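Local coordinates for kinesin-like protein KIF19 (Mus musculus, PDB 5GSZ) that walks toward microtubule plus ends as an ATP-driven kinesin-8 motor and depolymerizes microtubules at ciliary tips, regulating the length of motile cilia, at residues 152-157 with 215-220. Sequence-based numbering, arbitrary orientation.
Sequences EIYNEM and QTSSRS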
# COMPACT_ATOMS: atom_id res chain seq x y z
N GLU A 152 12.64 2.40 -3.56
CA GLU A 152 12.60 1.44 -2.46
C GLU A 152 12.98 2.13 -1.16
O GLU A 152 13.79 3.06 -1.16
CB GLU A 152 13.56 0.28 -2.69
CG GLU A 152 13.38 -0.88 -1.73
CD GLU A 152 14.40 -1.98 -1.97
OE1 GLU A 152 15.60 -1.65 -2.06
OE2 GLU A 152 13.98 -3.15 -2.14
N ILE A 153 12.36 1.69 -0.07
CA ILE A 153 12.88 1.86 1.28
C ILE A 153 13.16 0.47 1.83
O ILE A 153 12.24 -0.35 1.97
CB ILE A 153 11.92 2.62 2.20
CG1 ILE A 153 11.30 3.81 1.47
CG2 ILE A 153 12.66 3.12 3.43
CD1 ILE A 153 10.19 4.46 2.26
N TYR A 154 14.42 0.19 2.11
CA TYR A 154 14.87 -1.09 2.64
C TYR A 154 15.75 -0.78 3.84
O TYR A 154 16.82 -0.19 3.68
CB TYR A 154 15.63 -1.90 1.59
CG TYR A 154 16.08 -3.22 2.14
CD1 TYR A 154 15.27 -4.34 2.06
CD2 TYR A 154 17.31 -3.34 2.78
CE1 TYR A 154 15.68 -5.55 2.59
CE2 TYR A 154 17.73 -4.53 3.31
CZ TYR A 154 16.91 -5.63 3.21
OH TYR A 154 17.35 -6.82 3.75
N ASN A 155 15.31 -1.18 5.02
CA ASN A 155 16.06 -0.88 6.24
C ASN A 155 16.43 0.60 6.28
O ASN A 155 17.59 0.98 6.45
CB ASN A 155 17.31 -1.75 6.36
CG ASN A 155 17.00 -3.15 6.81
OD1 ASN A 155 16.01 -3.39 7.51
ND2 ASN A 155 17.84 -4.10 6.42
N GLU A 156 15.43 1.44 6.04
CA GLU A 156 15.55 2.90 6.06
C GLU A 156 16.56 3.43 5.06
O GLU A 156 16.92 4.61 5.14
CB GLU A 156 15.88 3.40 7.47
CG GLU A 156 14.86 2.96 8.48
CD GLU A 156 13.47 3.44 8.13
OE1 GLU A 156 13.29 4.67 8.01
OE2 GLU A 156 12.57 2.59 7.92
N MET A 157 17.01 2.62 4.10
CA MET A 157 17.84 3.10 3.00
C MET A 157 16.99 3.25 1.74
O MET A 157 16.24 2.33 1.37
CB MET A 157 19.01 2.15 2.73
CG MET A 157 19.81 1.74 3.96
SD MET A 157 20.77 3.05 4.77
CE MET A 157 22.05 3.36 3.57
N GLN A 215 14.77 -13.68 -5.14
CA GLN A 215 13.53 -13.34 -4.43
C GLN A 215 13.65 -11.96 -3.79
O GLN A 215 14.72 -11.61 -3.31
CB GLN A 215 13.22 -14.39 -3.37
N THR A 216 12.55 -11.19 -3.80
CA THR A 216 12.51 -9.86 -3.19
C THR A 216 12.39 -9.97 -1.67
O THR A 216 11.56 -10.74 -1.16
CB THR A 216 11.32 -9.06 -3.73
OG1 THR A 216 11.52 -8.74 -5.11
CG2 THR A 216 11.11 -7.76 -2.92
N SER A 217 13.19 -9.19 -0.96
CA SER A 217 13.12 -9.21 0.50
C SER A 217 11.72 -8.88 0.99
O SER A 217 11.02 -8.03 0.43
CB SER A 217 14.11 -8.22 1.10
OG SER A 217 13.84 -8.05 2.49
N SER A 218 11.32 -9.58 2.06
CA SER A 218 10.09 -9.30 2.77
C SER A 218 10.12 -7.95 3.46
O SER A 218 9.09 -7.53 4.02
CB SER A 218 9.82 -10.40 3.80
OG SER A 218 10.86 -10.50 4.76
N ARG A 219 11.26 -7.25 3.44
CA ARG A 219 11.43 -5.99 4.15
C ARG A 219 11.55 -4.79 3.22
O ARG A 219 12.08 -3.75 3.62
CB ARG A 219 12.66 -6.09 5.05
CG ARG A 219 12.85 -7.45 5.67
CD ARG A 219 14.03 -7.41 6.62
NE ARG A 219 14.14 -6.09 7.22
CZ ARG A 219 13.63 -5.76 8.41
NH1 ARG A 219 12.98 -6.67 9.12
NH2 ARG A 219 13.76 -4.53 8.87
N SER A 220 11.08 -4.91 2.00
CA SER A 220 11.24 -3.88 0.99
C SER A 220 9.90 -3.19 0.78
O SER A 220 8.95 -3.82 0.32
CB SER A 220 11.76 -4.49 -0.30
OG SER A 220 11.62 -3.56 -1.35
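Ser220 OG donates a hydrogen bond to Glu152 OE2 at 2.5 Å, meeting the carboxylate on its anti lone pair, the one turned away from OE1. Both side chains run anti to their backbone N, and the extended glutamate chain carries its carboxylate to the serine hydroxyl. The other oxygen, OE1, makes a salt bridge to Arg159 and accepts from Thr207 OG1, which probably offsets much of the buried negative charge. An alanine in place of Glu152 would remove the acceptor for Ser220 and the salt bridge to Arg159, and would probably loosen the join between loop and strand.

Two residues on, Tyr154 reaches across with its CG anti to the backbone N (chi1 -180°). Ser217 OG lies in the plane of the ring at its edge, 3.1 Å from Tyr154 CE1, while Arg219 CB packs 3.9 Å from that same CE1. Ser217 OG also accepts from the Arg219 backbone N at 2.9 Å, closing an ST turn that holds the backbone from which the arginine side chain extends. At the exposed end, Arg219 NH2 approaches Asn155 OD1 nearly along the C=O axis at 2.9 Å, and NE adds a weak bond to that oxygen. Asn155 can present its amide here from the type I' turn Tyr154-Met157 that leads into strand 157-160.

The segment 215-220 leads into strand 220-232 of the motor's central sheet and carries most of the switch 1 motif of kinesins; Ser220's side chain lies about 8 Å from the bound magnesium. Charge-backed bonding inside and a charged guanidinium bound to a neutral amide outside thus tie this nucleotide-side loop, in the ADP state, to the end of strand 142-154.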